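Local coordinates for protein tyrocidine synthase 2 (Brevibacillus parabrevis, PDB 6TA8) that belongs to the nonribosomal peptide synthetases, large modular enzymes, and is represented here by a condensation-domain region, at residues S254-L266 with A425-G437. Sequence-based numbering, arbitrary orientation.
Sequences SFALTVPQTENLL and AMIEDGELRISVG
Thr262, in the first turn of helix 259-267, touches Gly430 and Leu432 at the hairpin end of strand 431-439; the helix follows closely on edge strand 250-256. Its CB lies 3.3 Å from Gly430 O. From there the side chain forks. OG1, beside the backbone N with chi1 at -49°, also sits close to Gly430 O. It accepts a nearly straight bond from Leu432 N (166° at the hydrogen) and donates to Thr258 O from above that carbonyl's plane. The methyl CG2 lies 3.5 Å from Leu432 N and also touches Leu432 CB. Thr258 O takes Thr262 N as well, so two donors of one residue share it. A capping box of Thr258 and Gln261 begins the helix.

Before the helix, the strands pair antiparallel. Phe255 and Ile434 exchange two backbone bonds, and Leu257 N continues the ladder to Leu432 O. The Phe255 ring lies alongside Ile434, CE2 3.5 Å from its CB and CZ near CG1; Tyr455 and Arg456 of helix 445-466 border this face. Leu257 and Leu432 also run side by side, touching through CD1 and CD2 at 3.7 Å, and Leu265 crosses Leu432 at about a right angle. Farther along the helix, Leu266 CD2 reaches Ile427 CD1 tip to tip at 3.7 Å. The other face carries Ala256 CB against Arg433 CG, and Ser254 OG hydrogen-bonded to Ser435 OG at 3.1 Å.

Gly430 belongs to the type I' turn of hairpin 421-439, to which the contact joins edge strand and helix in one chloramphenicol acetyltransferase-like half of the condensation domain. With Thr262 OG1 both accepting and donating, a buried hydroxyl meets its polar needs while carrying the strand's hydrogen bonding over to the helix.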
# COMPACT_ATOMS: atom_id res chain seq x y z
N SER A 254 -10.59 -6.62 -12.72
CA SER A 254 -9.74 -7.60 -12.06
C SER A 254 -9.78 -8.93 -12.80
O SER A 254 -10.81 -9.31 -13.38
CB SER A 254 -10.17 -7.82 -10.60
OG SER A 254 -10.27 -6.59 -9.91
N PHE A 255 -8.65 -9.63 -12.79
CA PHE A 255 -8.57 -11.00 -13.27
C PHE A 255 -7.73 -11.82 -12.29
O PHE A 255 -6.83 -11.29 -11.64
CB PHE A 255 -7.98 -11.08 -14.69
CG PHE A 255 -6.49 -10.88 -14.76
CD1 PHE A 255 -5.62 -11.96 -14.70
CD2 PHE A 255 -5.96 -9.61 -14.91
CE1 PHE A 255 -4.25 -11.78 -14.76
CE2 PHE A 255 -4.59 -9.42 -14.98
CZ PHE A 255 -3.74 -10.50 -14.91
N ALA A 256 -8.05 -13.10 -12.18
CA ALA A 256 -7.39 -13.99 -11.24
C ALA A 256 -6.89 -15.24 -11.96
O ALA A 256 -7.40 -15.61 -13.02
CB ALA A 256 -8.32 -14.39 -10.09
N LEU A 257 -5.90 -15.88 -11.36
CA LEU A 257 -5.35 -17.13 -11.86
C LEU A 257 -5.84 -18.29 -11.00
O LEU A 257 -6.14 -18.12 -9.81
CB LEU A 257 -3.82 -17.10 -11.86
CG LEU A 257 -3.14 -16.03 -12.71
CD1 LEU A 257 -1.63 -16.23 -12.71
CD2 LEU A 257 -3.69 -16.03 -14.13
N THR A 258 -5.94 -19.46 -11.61
CA THR A 258 -6.34 -20.66 -10.89
C THR A 258 -5.27 -21.04 -9.87
O THR A 258 -4.09 -20.68 -9.99
CB THR A 258 -6.59 -21.82 -11.85
OG1 THR A 258 -5.37 -22.17 -12.51
CG2 THR A 258 -7.63 -21.43 -12.89
N VAL A 259 -5.68 -21.79 -8.85
CA VAL A 259 -4.77 -22.17 -7.77
C VAL A 259 -3.71 -23.18 -8.22
O VAL A 259 -2.67 -23.26 -7.56
CB VAL A 259 -5.55 -22.69 -6.54
CG1 VAL A 259 -6.77 -21.82 -6.26
CG2 VAL A 259 -5.96 -24.15 -6.69
N PRO A 260 -3.89 -23.95 -9.30
CA PRO A 260 -2.72 -24.67 -9.83
C PRO A 260 -1.75 -23.77 -10.57
O PRO A 260 -0.54 -24.02 -10.53
CB PRO A 260 -3.34 -25.72 -10.77
CG PRO A 260 -4.75 -25.84 -10.33
CD PRO A 260 -5.13 -24.46 -9.93
N GLN A 261 -2.25 -22.72 -11.24
CA GLN A 261 -1.36 -21.79 -11.92
C GLN A 261 -0.58 -20.94 -10.92
O GLN A 261 0.56 -20.55 -11.21
CB GLN A 261 -2.15 -20.89 -12.86
CG GLN A 261 -2.64 -21.58 -14.13
CD GLN A 261 -3.71 -20.78 -14.84
OE1 GLN A 261 -4.33 -19.89 -14.26
NE2 GLN A 261 -3.95 -21.10 -16.11
N THR A 262 -1.17 -20.64 -9.77
CA THR A 262 -0.50 -19.79 -8.79
C THR A 262 0.61 -20.53 -8.06
O THR A 262 1.71 -19.99 -7.88
CB THR A 262 -1.52 -19.24 -7.79
OG1 THR A 262 -2.64 -18.70 -8.49
CG2 THR A 262 -0.89 -18.15 -6.93
N GLU A 263 0.36 -21.77 -7.62
CA GLU A 263 1.38 -22.53 -6.92
C GLU A 263 2.55 -22.88 -7.84
O GLU A 263 3.69 -22.97 -7.38
CB GLU A 263 0.78 -23.80 -6.32
CG GLU A 263 0.36 -23.65 -4.87
CD GLU A 263 1.55 -23.51 -3.93
OE1 GLU A 263 2.55 -24.23 -4.12
OE2 GLU A 263 1.48 -22.67 -3.00
N ASN A 264 2.28 -23.07 -9.13
CA ASN A 264 3.37 -23.20 -10.10
C ASN A 264 4.22 -21.93 -10.12
O ASN A 264 5.45 -21.99 -10.20
CB ASN A 264 2.82 -23.50 -11.49
CG ASN A 264 2.36 -24.94 -11.63
OD1 ASN A 264 2.16 -25.64 -10.64
ND2 ASN A 264 2.18 -25.38 -12.87
N LEU A 265 3.57 -20.76 -10.05
CA LEU A 265 4.28 -19.50 -10.00
C LEU A 265 5.00 -19.30 -8.67
O LEU A 265 5.96 -18.52 -8.62
CB LEU A 265 3.30 -18.34 -10.25
CG LEU A 265 3.85 -16.95 -10.57
CD1 LEU A 265 2.98 -16.26 -11.60
CD2 LEU A 265 3.94 -16.11 -9.31
N LEU A 266 4.58 -19.99 -7.62
CA LEU A 266 5.16 -19.82 -6.29
C LEU A 266 6.21 -20.86 -5.95
O LEU A 266 7.10 -20.58 -5.14
CB LEU A 266 4.06 -19.86 -5.22
CG LEU A 266 3.09 -18.68 -5.15
CD1 LEU A 266 1.90 -19.02 -4.26
CD2 LEU A 266 3.80 -17.44 -4.65
N ALA A 425 -1.37 -6.17 -7.02
CA ALA A 425 -1.14 -7.60 -7.14
C ALA A 425 -1.14 -8.21 -5.75
O ALA A 425 -0.35 -7.80 -4.89
CB ALA A 425 0.19 -7.89 -7.85
N MET A 426 -2.02 -9.18 -5.52
CA MET A 426 -2.12 -9.86 -4.24
C MET A 426 -2.51 -11.31 -4.48
O MET A 426 -3.14 -11.64 -5.49
CB MET A 426 -3.12 -9.17 -3.31
CG MET A 426 -4.57 -9.27 -3.78
SD MET A 426 -5.72 -8.47 -2.65
CE MET A 426 -5.39 -9.36 -1.13
N ILE A 427 -2.14 -12.16 -3.53
CA ILE A 427 -2.47 -13.58 -3.57
C ILE A 427 -3.43 -13.87 -2.43
O ILE A 427 -3.07 -13.70 -1.25
CB ILE A 427 -1.21 -14.46 -3.48
CG1 ILE A 427 -0.32 -14.24 -4.70
CG2 ILE A 427 -1.60 -15.93 -3.35
CD1 ILE A 427 0.87 -15.17 -4.75
N GLU A 428 -4.64 -14.30 -2.76
CA GLU A 428 -5.67 -14.59 -1.77
C GLU A 428 -6.32 -15.92 -2.12
O GLU A 428 -6.71 -16.14 -3.27
CB GLU A 428 -6.72 -13.48 -1.72
CG GLU A 428 -7.91 -13.79 -0.83
CD GLU A 428 -8.52 -12.55 -0.21
OE1 GLU A 428 -7.78 -11.55 -0.03
OE2 GLU A 428 -9.73 -12.57 0.09
N ASP A 429 -6.45 -16.79 -1.11
CA ASP A 429 -7.03 -18.13 -1.29
C ASP A 429 -6.30 -18.91 -2.38
O ASP A 429 -6.92 -19.60 -3.19
CB ASP A 429 -8.53 -18.05 -1.58
CG ASP A 429 -9.31 -17.43 -0.45
OD1 ASP A 429 -9.85 -16.31 -0.62
OD2 ASP A 429 -9.40 -18.05 0.63
N GLY A 430 -4.97 -18.78 -2.41
CA GLY A 430 -4.17 -19.48 -3.40
C GLY A 430 -4.35 -19.00 -4.82
O GLY A 430 -4.01 -19.73 -5.75
N GLU A 431 -4.88 -17.79 -5.01
CA GLU A 431 -5.12 -17.23 -6.33
C GLU A 431 -4.42 -15.88 -6.44
O GLU A 431 -4.75 -14.96 -5.69
CB GLU A 431 -6.61 -17.08 -6.62
CG GLU A 431 -7.33 -18.40 -6.84
CD GLU A 431 -8.84 -18.26 -6.83
OE1 GLU A 431 -9.34 -17.13 -7.04
OE2 GLU A 431 -9.53 -19.28 -6.60
N LEU A 432 -3.47 -15.78 -7.36
CA LEU A 432 -2.86 -14.49 -7.68
C LEU A 432 -3.88 -13.65 -8.44
O LEU A 432 -4.26 -14.00 -9.56
CB LEU A 432 -1.59 -14.69 -8.49
CG LEU A 432 -1.01 -13.45 -9.17
CD1 LEU A 432 -0.27 -12.58 -8.17
CD2 LEU A 432 -0.09 -13.85 -10.31
N ARG A 433 -4.32 -12.55 -7.84
CA ARG A 433 -5.39 -11.73 -8.40
C ARG A 433 -4.86 -10.33 -8.68
O ARG A 433 -4.43 -9.63 -7.75
CB ARG A 433 -6.59 -11.68 -7.45
CG ARG A 433 -7.04 -13.06 -6.99
CD ARG A 433 -8.42 -13.03 -6.35
NE ARG A 433 -8.37 -12.63 -4.95
CZ ARG A 433 -8.88 -11.49 -4.48
NH1 ARG A 433 -8.78 -11.21 -3.19
NH2 ARG A 433 -9.49 -10.64 -5.30
N ILE A 434 -4.89 -9.93 -9.94
CA ILE A 434 -4.42 -8.62 -10.38
C ILE A 434 -5.63 -7.71 -10.56
O ILE A 434 -6.68 -8.15 -11.04
CB ILE A 434 -3.61 -8.72 -11.68
CG1 ILE A 434 -2.59 -9.87 -11.59
CG2 ILE A 434 -2.92 -7.40 -11.99
CD1 ILE A 434 -1.50 -9.64 -10.58
N SER A 435 -5.47 -6.44 -10.19
CA SER A 435 -6.53 -5.45 -10.31
C SER A 435 -5.95 -4.18 -10.92
O SER A 435 -4.89 -3.72 -10.49
CB SER A 435 -7.18 -5.15 -8.96
OG SER A 435 -7.66 -6.33 -8.35
N VAL A 436 -6.64 -3.63 -11.91
CA VAL A 436 -6.21 -2.42 -12.60
C VAL A 436 -7.26 -1.34 -12.36
O VAL A 436 -8.43 -1.50 -12.73
CB VAL A 436 -6.01 -2.66 -14.11
CG1 VAL A 436 -5.46 -1.41 -14.78
CG2 VAL A 436 -5.10 -3.85 -14.34
N GLY A 437 -6.83 -0.23 -11.75
CA GLY A 437 -7.72 0.89 -11.48
C GLY A 437 -7.56 1.96 -12.54
O GLY A 437 -6.44 2.37 -12.88